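Local coordinates for protein N-terminal acetyltransferase B complex subunit NAT3 (Candida albicans, PDB 5K04) that probably serves as the catalytic subunit of the NatB complex, transferring the acetyl group of acetyl-coenzyme A to the N-terminal amino groups of proteins, at residues L15-L20 and N51-G56; S30-Y35 and Y57-T62; R133-Y138 and V154-M159. All blocks are in the same frame, centred on the assembly; numbering follows the deposited sequence.

Interaction 1: L15-L20 and N51-G56; sequences LNPVNL and NGQASG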
ATOM      1  N   LEU B  15      -0.273  -7.412  -2.645  1.00 45.99           N
ATOM      2  CA  LEU B  15      -0.808  -8.118  -3.796  1.00 44.76           C
ATOM      3  C   LEU B  15      -0.031  -7.863  -5.083  1.00 37.16           C
ATOM      4  O   LEU B  15      -0.447  -8.336  -6.143  1.00 22.80           O
ATOM      5  CB  LEU B  15      -2.268  -7.702  -4.017  1.00 45.07           C
ATOM      6  CG  LEU B  15      -3.371  -8.558  -3.393  1.00 54.93           C
ATOM      7  CD1 LEU B  15      -4.732  -8.083  -3.900  1.00 63.00           C
ATOM      8  CD2 LEU B  15      -3.161 -10.061  -3.664  1.00 41.07           C
ATOM      9  N   ASN B  16       1.037  -7.073  -5.043  1.00 41.37           N
ATOM     10  CA  ASN B  16       1.713  -6.745  -6.296  1.00 42.58           C
ATOM     11  C   ASN B  16       2.253  -7.970  -7.041  1.00 39.71           C
ATOM     12  O   ASN B  16       2.188  -7.969  -8.282  1.00 29.95           O
ATOM     13  CB  ASN B  16       2.808  -5.710  -6.024  1.00 37.62           C
ATOM     14  CG  ASN B  16       2.232  -4.336  -5.687  1.00 37.36           C
ATOM     15  OD1 ASN B  16       1.100  -4.010  -6.067  1.00 27.12           O
ATOM     16  ND2 ASN B  16       3.012  -3.525  -4.980  1.00 36.24           N
ATOM     17  N   PRO B  17       2.746  -9.033  -6.385  1.00 41.70           N
ATOM     18  CA  PRO B  17       3.165 -10.218  -7.155  1.00 41.92           C
ATOM     19  C   PRO B  17       2.057 -10.763  -8.044  1.00 44.79           C
ATOM     20  O   PRO B  17       2.315 -11.262  -9.149  1.00 27.24           O
ATOM     21  CB  PRO B  17       3.554 -11.225  -6.063  1.00 34.54           C
ATOM     22  CG  PRO B  17       3.939 -10.389  -4.909  1.00 35.49           C
ATOM     23  CD  PRO B  17       3.034  -9.194  -4.941  1.00 33.62           C
ATOM     24  N   VAL B  18       0.813 -10.638  -7.592  1.00 50.76           N
ATOM     25  CA  VAL B  18      -0.330 -11.041  -8.394  1.00 45.80           C
ATOM     26  C   VAL B  18      -0.772  -9.911  -9.325  1.00 40.36           C
ATOM     27  O   VAL B  18      -0.946 -10.116 -10.531  1.00 21.66           O
ATOM     28  CB  VAL B  18      -1.467 -11.491  -7.461  1.00 41.27           C
ATOM     29  CG1 VAL B  18      -2.743 -11.723  -8.249  1.00 42.30           C
ATOM     30  CG2 VAL B  18      -1.064 -12.759  -6.726  1.00 38.40           C
ATOM     31  N   ASN B  19      -0.952  -8.705  -8.790  1.00 43.75           N
ATOM     32  CA  ASN B  19      -1.591  -7.628  -9.547  1.00 42.46           C
ATOM     33  C   ASN B  19      -0.634  -6.862 -10.455  1.00 40.66           C
ATOM     34  O   ASN B  19      -1.073  -5.920 -11.126  1.00 31.24           O
ATOM     35  CB  ASN B  19      -2.294  -6.672  -8.586  1.00 41.15           C
ATOM     36  CG  ASN B  19      -3.671  -7.193  -8.149  1.00 45.03           C
ATOM     37  OD1 ASN B  19      -3.996  -8.370  -8.341  1.00 28.93           O
ATOM     38  ND2 ASN B  19      -4.481  -6.310  -7.564  1.00 48.00           N
ATOM     39  N   LEU B  20       0.644  -7.247 -10.505  1.00 49.25           N
ATOM     40  CA  LEU B  20       1.546  -6.733 -11.526  1.00 45.07           C
ATOM     41  C   LEU B  20       1.525  -7.585 -12.785  1.00 45.94           C
ATOM     42  O   LEU B  20       2.156  -7.205 -13.780  1.00 31.04           O
ATOM     43  CB  LEU B  20       2.982  -6.641 -10.997  1.00 38.09           C
ATOM     44  CG  LEU B  20       3.274  -5.488 -10.033  1.00 38.77           C
ATOM     45  CD1 LEU B  20       4.688  -5.584  -9.403  1.00 30.47           C
ATOM     46  CD2 LEU B  20       3.106  -4.167 -10.755  1.00 37.54           C
ATOM     47  N   ASN B  51       4.647 -18.896   4.474  1.00 69.01           N
ATOM     48  CA  ASN B  51       4.413 -17.571   5.045  1.00 71.50           C
ATOM     49  C   ASN B  51       3.025 -16.934   4.960  1.00 70.09           C
ATOM     50  O   ASN B  51       2.832 -15.832   5.487  1.00 63.51           O
ATOM     51  CB  ASN B  51       5.460 -16.682   4.356  1.00 66.66           C
ATOM     52  CG  ASN B  51       6.879 -17.244   4.504  1.00 72.63           C
ATOM     53  OD1 ASN B  51       7.181 -17.934   5.478  1.00 75.16           O
ATOM     54  ND2 ASN B  51       7.740 -16.969   3.531  1.00 72.84           N
ATOM     55  N   GLY B  52       2.047 -17.605   4.357  1.00 66.95           N
ATOM     56  CA  GLY B  52       0.721 -17.036   4.237  1.00 57.79           C
ATOM     57  C   GLY B  52       0.575 -16.025   3.128  1.00 54.16           C
ATOM     58  O   GLY B  52      -0.368 -15.227   3.148  1.00 45.51           O
ATOM     59  N   GLN B  53       1.491 -16.037   2.164  1.00 55.79           N
ATOM     60  CA  GLN B  53       1.432 -15.120   1.036  1.00 56.64           C
ATOM     61  C   GLN B  53       0.254 -15.480   0.149  1.00 42.99           C
ATOM     62  O   GLN B  53      -0.026 -16.658  -0.084  1.00 32.35           O
ATOM     63  CB  GLN B  53       2.733 -15.174   0.229  1.00 67.28           C
ATOM     64  CG  GLN B  53       2.771 -14.226  -0.969  1.00 71.80           C
ATOM     65  CD  GLN B  53       3.897 -14.526  -1.962  1.00 67.33           C
ATOM     66  OE1 GLN B  53       4.515 -15.589  -1.927  1.00 65.27           O
ATOM     67  NE2 GLN B  53       4.156 -13.580  -2.858  1.00 64.73           N
ATOM     68  N   ALA B  54      -0.440 -14.457  -0.339  1.00 42.62           N
ATOM     69  CA  ALA B  54      -1.571 -14.674  -1.224  1.00 45.07           C
ATOM     70  C   ALA B  54      -1.079 -15.214  -2.562  1.00 41.71           C
ATOM     71  O   ALA B  54      -0.254 -14.584  -3.234  1.00 29.87           O
ATOM     72  CB  ALA B  54      -2.359 -13.378  -1.416  1.00 39.01           C
ATOM     73  N   SER B  55      -1.568 -16.396  -2.929  1.00 41.05           N
ATOM     74  CA  SER B  55      -1.260 -17.021  -4.203  1.00 40.19           C
ATOM     75  C   SER B  55      -2.308 -16.722  -5.273  1.00 42.83           C
ATOM     76  O   SER B  55      -2.060 -16.988  -6.456  1.00 36.16           O
ATOM     77  CB  SER B  55      -1.132 -18.533  -4.005  1.00 33.83           C
ATOM     78  OG  SER B  55      -2.265 -19.029  -3.317  1.00 30.28           O
ATOM     79  N   GLY B  56      -3.461 -16.181  -4.880  1.00 42.54           N
ATOM     80  CA  GLY B  56      -4.510 -15.813  -5.812  1.00 37.34           C
ATOM     81  C   GLY B  56      -5.733 -15.342  -5.056  1.00 39.88           C
ATOM     82  O   GLY B  56      -5.793 -15.404  -3.826  1.00 24.45           O
TER

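Interaction 2: S30-Y35 and Y57-T62; sequences SFYSQY and YMMAKT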
ATOM      1  N   SER B  30     -12.534   1.840  -4.184  1.00 42.80           N
ATOM      2  CA  SER B  30     -13.982   1.771  -4.016  1.00 40.81           C
ATOM      3  C   SER B  30     -14.565   0.483  -4.586  1.00 38.42           C
ATOM      4  O   SER B  30     -15.568  -0.027  -4.077  1.00 29.56           O
ATOM      5  CB  SER B  30     -14.634   2.975  -4.682  1.00 39.56           C
ATOM      6  OG  SER B  30     -14.400   2.942  -6.083  1.00 30.58           O
ATOM      7  N   PHE B  31     -13.961  -0.043  -5.644  1.00 43.13           N
ATOM      8  CA  PHE B  31     -14.462  -1.256  -6.278  1.00 42.87           C
ATOM      9  C   PHE B  31     -14.202  -2.482  -5.397  1.00 33.85           C
ATOM     10  O   PHE B  31     -15.105  -3.289  -5.149  1.00 26.46           O
ATOM     11  CB  PHE B  31     -13.798  -1.387  -7.651  1.00 39.23           C
ATOM     12  CG  PHE B  31     -14.354  -2.475  -8.512  1.00 39.96           C
ATOM     13  CD1 PHE B  31     -15.587  -2.321  -9.138  1.00 47.11           C
ATOM     14  CD2 PHE B  31     -13.621  -3.635  -8.750  1.00 43.63           C
ATOM     15  CE1 PHE B  31     -16.103  -3.321  -9.965  1.00 52.41           C
ATOM     16  CE2 PHE B  31     -14.125  -4.643  -9.582  1.00 43.26           C
ATOM     17  CZ  PHE B  31     -15.369  -4.485 -10.190  1.00 43.57           C
ATOM     18  N   TYR B  32     -12.963  -2.633  -4.923  1.00 34.60           N
ATOM     19  CA  TYR B  32     -12.641  -3.687  -3.964  1.00 42.56           C
ATOM     20  C   TYR B  32     -13.521  -3.611  -2.730  1.00 41.21           C
ATOM     21  O   TYR B  32     -14.063  -4.624  -2.276  1.00 22.94           O
ATOM     22  CB  TYR B  32     -11.185  -3.582  -3.544  1.00 40.06           C
ATOM     23  CG  TYR B  32     -10.240  -3.949  -4.632  1.00 44.44           C
ATOM     24  CD1 TYR B  32     -10.250  -5.231  -5.177  1.00 37.43           C
ATOM     25  CD2 TYR B  32      -9.334  -3.011  -5.127  1.00 38.48           C
ATOM     26  CE1 TYR B  32      -9.374  -5.571  -6.178  1.00 39.66           C
ATOM     27  CE2 TYR B  32      -8.463  -3.337  -6.119  1.00 41.46           C
ATOM     28  CZ  TYR B  32      -8.470  -4.610  -6.643  1.00 40.79           C
ATOM     29  OH  TYR B  32      -7.572  -4.903  -7.636  1.00 32.94           O
ATOM     30  N   SER B  33     -13.630  -2.418  -2.147  1.00 43.33           N
ATOM     31  CA  SER B  33     -14.377  -2.265  -0.904  1.00 43.12           C
ATOM     32  C   SER B  33     -15.868  -2.527  -1.115  1.00 40.37           C
ATOM     33  O   SER B  33     -16.548  -3.020  -0.206  1.00 30.04           O
ATOM     34  CB  SER B  33     -14.152  -0.863  -0.335  1.00 34.00           C
ATOM     35  OG  SER B  33     -14.799   0.087  -1.164  1.00 28.68           O
ATOM     36  N   GLN B  34     -16.382  -2.194  -2.299  1.00 45.82           N
ATOM     37  CA  GLN B  34     -17.775  -2.479  -2.641  1.00 44.59           C
ATOM     38  C   GLN B  34     -18.062  -3.974  -2.608  1.00 39.68           C
ATOM     39  O   GLN B  34     -19.107  -4.403  -2.110  1.00 30.98           O
ATOM     40  CB  GLN B  34     -18.108  -1.912  -4.033  1.00 44.28           C
ATOM     41  CG  GLN B  34     -19.523  -2.246  -4.511  1.00 47.31           C
ATOM     42  CD  GLN B  34     -19.770  -1.993  -6.012  1.00 53.21           C
ATOM     43  OE1 GLN B  34     -18.860  -2.049  -6.843  1.00 44.95           O
ATOM     44  NE2 GLN B  34     -21.023  -1.721  -6.349  1.00 56.28           N
ATOM     45  N   TYR B  35     -17.161  -4.782  -3.174  1.00 40.37           N
ATOM     46  CA  TYR B  35     -17.351  -6.227  -3.125  1.00 44.35           C
ATOM     47  C   TYR B  35     -17.278  -6.744  -1.696  1.00 36.86           C
ATOM     48  O   TYR B  35     -18.059  -7.619  -1.308  1.00 23.44           O
ATOM     49  CB  TYR B  35     -16.322  -6.913  -4.020  1.00 43.39           C
ATOM     50  CG  TYR B  35     -16.782  -6.937  -5.460  1.00 38.76           C
ATOM     51  CD1 TYR B  35     -16.961  -5.754  -6.172  1.00 37.03           C
ATOM     52  CD2 TYR B  35     -17.056  -8.133  -6.102  1.00 37.46           C
ATOM     53  CE1 TYR B  35     -17.393  -5.765  -7.496  1.00 40.97           C
ATOM     54  CE2 TYR B  35     -17.488  -8.161  -7.416  1.00 37.10           C
ATOM     55  CZ  TYR B  35     -17.653  -6.978  -8.104  1.00 37.25           C
ATOM     56  OH  TYR B  35     -18.094  -7.006  -9.393  1.00 22.68           O
ATOM     57  N   TYR B  57      -6.722 -14.866  -5.815  1.00 40.96           N
ATOM     58  CA  TYR B  57      -7.979 -14.473  -5.198  1.00 42.80           C
ATOM     59  C   TYR B  57      -9.123 -14.583  -6.195  1.00 38.17           C
ATOM     60  O   TYR B  57      -8.922 -14.660  -7.410  1.00 23.28           O
ATOM     61  CB  TYR B  57      -7.926 -13.051  -4.602  1.00 39.95           C
ATOM     62  CG  TYR B  57      -7.544 -11.924  -5.560  1.00 35.30           C
ATOM     63  CD1 TYR B  57      -8.497 -11.285  -6.346  1.00 37.41           C
ATOM     64  CD2 TYR B  57      -6.229 -11.477  -5.632  1.00 34.78           C
ATOM     65  CE1 TYR B  57      -8.139 -10.245  -7.203  1.00 39.53           C
ATOM     66  CE2 TYR B  57      -5.856 -10.458  -6.470  1.00 36.92           C
ATOM     67  CZ  TYR B  57      -6.808  -9.835  -7.256  1.00 39.52           C
ATOM     68  OH  TYR B  57      -6.399  -8.815  -8.082  1.00 28.22           O
ATOM     69  N   MET B  58     -10.333 -14.622  -5.626  1.00 38.63           N
ATOM     70  CA  MET B  58     -11.599 -14.619  -6.339  1.00 36.25           C
ATOM     71  C   MET B  58     -12.441 -13.444  -5.854  1.00 33.99           C
ATOM     72  O   MET B  58     -12.578 -13.230  -4.644  1.00 19.87           O
ATOM     73  CB  MET B  58     -12.367 -15.925  -6.114  1.00 43.33           C
ATOM     74  CG  MET B  58     -13.871 -15.744  -6.181  1.00 41.16           C
ATOM     75  SD  MET B  58     -14.384 -15.320  -7.814  1.00 14.81           S
ATOM     76  CE  MET B  58     -13.827 -16.793  -8.524  1.00 28.06           C
ATOM     77  N   MET B  59     -12.952 -12.655  -6.803  1.00 42.02           N
ATOM     78  CA  MET B  59     -13.958 -11.635  -6.552  1.00 39.68           C
ATOM     79  C   MET B  59     -15.177 -12.040  -7.354  1.00 38.94           C
ATOM     80  O   MET B  59     -15.108 -12.134  -8.583  1.00 23.61           O
ATOM     81  CB  MET B  59     -13.497 -10.231  -6.967  1.00 39.80           C
ATOM     82  CG  MET B  59     -12.154  -9.801  -6.396  1.00 37.75           C
ATOM     83  SD  MET B  59     -11.512  -8.363  -7.208  1.00 15.58           S
ATOM     84  CE  MET B  59     -12.850  -7.358  -6.804  1.00 22.97           C
ATOM     85  N   ALA B  60     -16.273 -12.315  -6.663  1.00 45.79           N
ATOM     86  CA  ALA B  60     -17.527 -12.640  -7.308  1.00 44.60           C
ATOM     87  C   ALA B  60     -18.647 -11.855  -6.628  1.00 41.29           C
ATOM     88  O   ALA B  60     -18.461 -11.245  -5.572  1.00 25.62           O
ATOM     89  CB  ALA B  60     -17.800 -14.155  -7.270  1.00 34.01           C
ATOM     90  N   LYS B  61     -19.826 -11.890  -7.243  1.00 42.84           N
ATOM     91  CA  LYS B  61     -20.984 -11.188  -6.709  1.00 40.25           C
ATOM     92  C   LYS B  61     -22.241 -11.961  -7.077  1.00 36.74           C
ATOM     93  O   LYS B  61     -22.203 -12.902  -7.878  1.00 26.25           O
ATOM     94  CB  LYS B  61     -21.064  -9.751  -7.242  1.00 40.71           C
ATOM     95  CG  LYS B  61     -21.041  -9.648  -8.776  1.00 43.28           C
ATOM     96  CD  LYS B  61     -21.561  -8.296  -9.271  1.00 40.84           C
ATOM     97  CE  LYS B  61     -21.193  -8.094 -10.728  1.00 41.64           C
ATOM     98  NZ  LYS B  61     -21.675  -6.791 -11.243  1.00 55.37           N
ATOM     99  N   THR B  62     -23.364 -11.556  -6.477  1.00 41.52           N
ATOM    100  CA  THR B  62     -24.680 -12.026  -6.894  1.00 49.04           C
ATOM    101  C   THR B  62     -25.492 -10.853  -7.426  1.00 44.94           C
ATOM    102  O   THR B  62     -25.277  -9.705  -7.042  1.00 38.31           O
ATOM    103  CB  THR B  62     -25.468 -12.728  -5.755  1.00 44.44           C
ATOM    104  OG1 THR B  62     -25.750 -11.795  -4.713  1.00 35.06           O
ATOM    105  CG2 THR B  62     -24.714 -13.980  -5.212  1.00 35.89           C
TER
HETATM  106  O   HOH W   1     -19.405  -4.846 -10.481  1.00 33.07           O

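Interaction 3: R133-Y138 and V154-M159; sequences RRVVGY and VDAFDM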
ATOM      1  N   ARG B 133     -23.745 -16.725 -24.681  1.00 48.14           N
ATOM      2  CA  ARG B 133     -24.097 -15.613 -25.553  1.00 48.76           C
ATOM      3  C   ARG B 133     -22.886 -14.708 -25.754  1.00 44.80           C
ATOM      4  O   ARG B 133     -22.136 -14.440 -24.811  1.00 38.57           O
ATOM      5  CB  ARG B 133     -25.284 -14.815 -24.974  1.00 51.78           C
ATOM      6  CG  ARG B 133     -25.664 -13.586 -25.776  1.00 64.62           C
ATOM      7  CD  ARG B 133     -27.167 -13.432 -26.036  1.00 72.14           C
ATOM      8  NE  ARG B 133     -27.931 -13.170 -24.828  1.00 69.44           N
ATOM      9  CZ  ARG B 133     -29.114 -12.554 -24.784  1.00 60.94           C
ATOM     10  NH1 ARG B 133     -29.697 -12.087 -25.882  1.00 49.30           N
ATOM     11  NH2 ARG B 133     -29.713 -12.395 -23.611  1.00 62.36           N
ATOM     12  N   ARG B 134     -22.711 -14.240 -26.990  1.00 52.68           N
ATOM     13  CA  ARG B 134     -21.702 -13.240 -27.297  1.00 51.44           C
ATOM     14  C   ARG B 134     -22.234 -11.855 -26.949  1.00 52.14           C
ATOM     15  O   ARG B 134     -23.399 -11.540 -27.210  1.00 40.36           O
ATOM     16  CB  ARG B 134     -21.322 -13.308 -28.773  1.00 52.38           C
ATOM     17  CG  ARG B 134     -20.142 -12.426 -29.131  1.00 63.91           C
ATOM     18  CD  ARG B 134     -19.921 -12.352 -30.637  1.00 61.89           C
ATOM     19  NE  ARG B 134     -18.875 -13.264 -31.090  1.00 71.57           N
ATOM     20  CZ  ARG B 134     -17.694 -12.882 -31.572  1.00 68.28           C
ATOM     21  NH1 ARG B 134     -16.817 -13.799 -31.961  1.00 68.74           N
ATOM     22  NH2 ARG B 134     -17.395 -11.592 -31.676  1.00 67.48           N
ATOM     23  N   VAL B 135     -21.367 -11.031 -26.345  1.00 57.13           N
ATOM     24  CA  VAL B 135     -21.720  -9.687 -25.892  1.00 54.52           C
ATOM     25  C   VAL B 135     -20.660  -8.670 -26.320  1.00 55.35           C
ATOM     26  O   VAL B 135     -19.467  -8.980 -26.430  1.00 39.39           O
ATOM     27  CB  VAL B 135     -21.929  -9.646 -24.362  1.00 61.86           C
ATOM     28  CG1 VAL B 135     -23.166 -10.442 -23.974  1.00 59.69           C
ATOM     29  CG2 VAL B 135     -20.708 -10.188 -23.642  1.00 64.00           C
ATOM     30  N   VAL B 136     -21.110  -7.419 -26.462  1.00 69.49           N
ATOM     31  CA  VAL B 136     -20.423  -6.399 -27.265  1.00 81.16           C
ATOM     32  C   VAL B 136     -19.064  -6.020 -26.675  1.00 84.59           C
ATOM     33  O   VAL B 136     -18.049  -6.001 -27.384  1.00 83.82           O
ATOM     34  CB  VAL B 136     -21.319  -5.156 -27.414  1.00 84.84           C
ATOM     35  CG1 VAL B 136     -20.497  -3.951 -27.871  1.00 87.44           C
ATOM     36  CG2 VAL B 136     -22.457  -5.440 -28.374  1.00 90.67           C
ATOM     37  N   GLY B 137     -19.033  -5.641 -25.401  1.00 84.35           N
ATOM     38  CA  GLY B 137     -17.811  -5.119 -24.818  1.00 88.29           C
ATOM     39  C   GLY B 137     -17.858  -3.635 -24.494  1.00 98.14           C
ATOM     40  O   GLY B 137     -17.513  -3.231 -23.379  1.00 99.67           O
ATOM     41  N   TYR B 138     -18.272  -2.810 -25.454  1.00101.98           N
ATOM     42  CA  TYR B 138     -18.395  -1.366 -25.227  1.00102.46           C
ATOM     43  C   TYR B 138     -19.484  -0.754 -26.110  1.00102.04           C
ATOM     44  O   TYR B 138     -20.418  -0.116 -25.618  1.00 97.93           O
ATOM     45  CB  TYR B 138     -17.052  -0.673 -25.481  1.00104.54           C
ATOM     46  CG  TYR B 138     -17.088   0.845 -25.415  1.00115.22           C
ATOM     47  CD1 TYR B 138     -16.972   1.513 -24.197  1.00116.71           C
ATOM     48  CD2 TYR B 138     -17.207   1.614 -26.574  1.00119.64           C
ATOM     49  CE1 TYR B 138     -16.993   2.903 -24.131  1.00114.48           C
ATOM     50  CE2 TYR B 138     -17.227   3.006 -26.517  1.00120.49           C
ATOM     51  CZ  TYR B 138     -17.118   3.642 -25.294  1.00116.08           C
ATOM     52  OH  TYR B 138     -17.138   5.019 -25.241  1.00116.03           O
ATOM     53  N   VAL B 154     -13.274  -5.259 -26.859  1.00 70.40           N
ATOM     54  CA  VAL B 154     -13.333  -6.562 -27.513  1.00 64.06           C
ATOM     55  C   VAL B 154     -14.553  -7.331 -27.025  1.00 59.70           C
ATOM     56  O   VAL B 154     -14.871  -7.348 -25.826  1.00 50.47           O
ATOM     57  CB  VAL B 154     -12.046  -7.364 -27.259  1.00 54.98           C
ATOM     58  CG1 VAL B 154     -12.185  -8.793 -27.794  1.00 48.25           C
ATOM     59  CG2 VAL B 154     -10.840  -6.663 -27.874  1.00 48.53           C
ATOM     60  N   ASP B 155     -15.246  -7.972 -27.965  1.00 61.51           N
ATOM     61  CA  ASP B 155     -16.403  -8.790 -27.639  1.00 60.73           C
ATOM     62  C   ASP B 155     -16.045  -9.842 -26.594  1.00 55.59           C
ATOM     63  O   ASP B 155     -14.891 -10.267 -26.466  1.00 36.19           O
ATOM     64  CB  ASP B 155     -16.946  -9.482 -28.893  1.00 61.90           C
ATOM     65  CG  ASP B 155     -17.566  -8.511 -29.883  1.00 60.08           C
ATOM     66  OD1 ASP B 155     -17.364  -7.281 -29.735  1.00 58.40           O
ATOM     67  OD2 ASP B 155     -18.257  -8.994 -30.808  1.00 50.71           O
ATOM     68  N   ALA B 156     -17.055 -10.281 -25.853  1.00 57.19           N
ATOM     69  CA  ALA B 156     -16.867 -11.312 -24.850  1.00 54.65           C
ATOM     70  C   ALA B 156     -17.898 -12.419 -25.024  1.00 48.26           C
ATOM     71  O   ALA B 156     -18.941 -12.251 -25.666  1.00 36.82           O
ATOM     72  CB  ALA B 156     -16.955 -10.742 -23.436  1.00 50.91           C
ATOM     73  N   PHE B 157     -17.566 -13.570 -24.451  1.00 52.71           N
ATOM     74  CA  PHE B 157     -18.514 -14.652 -24.259  1.00 50.66           C
ATOM     75  C   PHE B 157     -18.991 -14.612 -22.812  1.00 47.22           C
ATOM     76  O   PHE B 157     -18.175 -14.683 -21.887  1.00 36.64           O
ATOM     77  CB  PHE B 157     -17.875 -16.005 -24.571  1.00 46.04           C
ATOM     78  CG  PHE B 157     -17.619 -16.240 -26.023  1.00 50.35           C
ATOM     79  CD1 PHE B 157     -18.595 -15.971 -26.962  1.00 44.49           C
ATOM     80  CD2 PHE B 157     -16.397 -16.749 -26.454  1.00 52.98           C
ATOM     81  CE1 PHE B 157     -18.367 -16.199 -28.311  1.00 46.85           C
ATOM     82  CE2 PHE B 157     -16.163 -16.977 -27.810  1.00 52.63           C
ATOM     83  CZ  PHE B 157     -17.148 -16.703 -28.738  1.00 44.34           C
ATOM     84  N   ASP B 158     -20.299 -14.467 -22.622  1.00 53.15           N
ATOM     85  CA  ASP B 158     -20.908 -14.835 -21.354  1.00 44.98           C
ATOM     86  C   ASP B 158     -20.999 -16.348 -21.296  1.00 44.64           C
ATOM     87  O   ASP B 158     -21.622 -16.969 -22.165  1.00 30.56           O
ATOM     88  CB  ASP B 158     -22.295 -14.222 -21.204  1.00 48.68           C
ATOM     89  CG  ASP B 158     -22.935 -14.545 -19.862  1.00 47.71           C
ATOM     90  OD1 ASP B 158     -22.518 -13.937 -18.856  1.00 48.35           O
ATOM     91  OD2 ASP B 158     -23.840 -15.407 -19.808  1.00 42.38           O
ATOM     92  N   MET B 159     -20.353 -16.937 -20.291  1.00 54.92           N
ATOM     93  CA  MET B 159     -20.343 -18.372 -20.063  1.00 46.94           C
ATOM     94  C   MET B 159     -21.116 -18.663 -18.786  1.00 46.87           C
ATOM     95  O   MET B 159     -20.991 -17.938 -17.795  1.00 29.80           O
ATOM     96  CB  MET B 159     -18.906 -18.906 -19.948  1.00 45.91           C
ATOM     97  CG  MET B 159     -18.033 -18.602 -21.174  1.00 41.02           C
ATOM     98  SD  MET B 159     -16.389 -19.255 -21.089  1.00 27.55           S
ATOM     99  CE  MET B 159     -16.802 -20.944 -21.294  1.00 32.54           C
TER

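Interaction 1: L15-L20 and N51-G56
L15, P17 and V18 on one side meet Q53 and A54 on the other through small apolar and mixed contacts, with no hydrogen bond between the segments. The purely apolar touch is between L15 CD2 and A54 CB, 4.1 Å apart; L15 leaves the backbone pointing away from the strand, and its CD2 end comes back toward the alanine. Mixed contacts flank it. V18 CG2, the methyl beside its own backbone N while CG1 lies anti to that N (chi1 172°), stands 4.0 Å from A54 O. Beside it the P17 ring crosses Q53 at a slant, P17 CG lying 3.8 Å from Q53 NE2. The extended Q53 chain carries the amide past the proline, and NE2 donates to N557 OD1 of the partner subunit's chain, which fixes the polar end from outside. Burial of 181 Å² in total matches so light a touch. Within the turn, N19 N bonds to L15 O at 2.7 Å. The contact thus sets the short helix 16-19 against the start of strand 53-65. S55 faces the other way and bonds to S46 and E48 of strand 43-48, while L81, just beyond strand 70-80, packs against both P17 and V18.

Interaction 2: S30-Y35 and Y57-T62
Y32 and Y35, two aromatic residues of helix 29-38, pack with F31 on strand 53-65 in the GNAT fold, whose central sheet this helix covers on one face. The local axes run 9.7 Å apart with 66° between their directions. Y57 comes first along the strand: its hydroxyl is 4.1 Å from Y32 OH, too far for a bond, and each oxygen has its own partner, N19 OD1 for Y57 and the backbone N of F27 for Y32. M59 carries most of the strand's side of the contact. Its sulfur lies beside the Y32 ring, SD to CE1 3.7 Å, in a Met-aromatic contact made at the ring edge, 74° off the normal. The bend at chi3 (60°) turns the terminal methyl to where three aromatic residues meet it: it sits over one face of Y35, offset toward the rim with CE 4.2 Å from CG, and also touches F31 and Y32. F43 of the neighbouring strand 43-48 adjoins the same cluster. At A60 the side chain points away and the backbone does the touching, A60 O lying near the plane of the Y35 ring, at its edge, 3.5 Å from CD2. K61 then passes the phenol end, its extended chain bringing CE 3.5 Å from Y35 OH. E63 pairs with the ammonium group, while one water joins the two tips, 2.8 Å from Y35 OH and accepting from K61 NZ at 3.1 Å.

Interaction 3: R133-Y138 and V154-M159
A156 O takes a nearly straight hydrogen bond from V135 N at 2.8 Å (165° at the hydrogen), and R134 CA adds a weaker CA-H...O contact at 3.4 Å. The V135 CG2 methyl also lies near this oxygen and meets A156 CB at 3.8 Å. In return A156 N bonds to V135 O in the carbonyl plane, making V135 and A156 an antiparallel hydrogen-bonded pair. R134 with F157 is the non-hydrogen-bonded pair next to it, and R133 with D158 closes the register, D158 N to R133 O at 2.9 Å being the sound bond and the return from R133 N weak. This is the hairpin of the last two strands of the GNAT fold, in which strand 130-135 forms the edge of the sheet in this chain and strand 156-162 lies between it and strand 108-114. V135, A156 and D158 share one face, where F112 of strand 108-114 packs on V135 and D158; R134 and F157 lie on the other, with F157 near R121 of helix 118-126. The bend at chi3 (-98°) turns R134 NE out of the extended line of the chain; NH2 meets D155 OD2 at 2.9 Å in a salt bridge. OD2 lies in the guanidinium plane, while NH2 comes to its anti side from out of the carboxylate plane, the two planes being 78° apart. R134 NE passes F157 CE1 at 4.1 Å.

From the N terminus, the chain first lays down 15-20, then 30-35, before turning through strand 43-48 into strand 53-65, which serves both interaction 1 (51-56) and interaction 2 (57-62). The two loops therefore cross, closing about 30 and 21 residues. They also touch directly: the N19-Y57 bond joins the two contacts, and L15 and V18 pack on the Y57 ring. Together they hold helices 16-19 and 29-38 against one strand. Interaction 3 opens only after both have closed, closing a 15-residue connection, part of it not modelled, at the other end of the same sheet; its nearest atoms are about 10 Å from interaction 2 and about 19 Å from interaction 1.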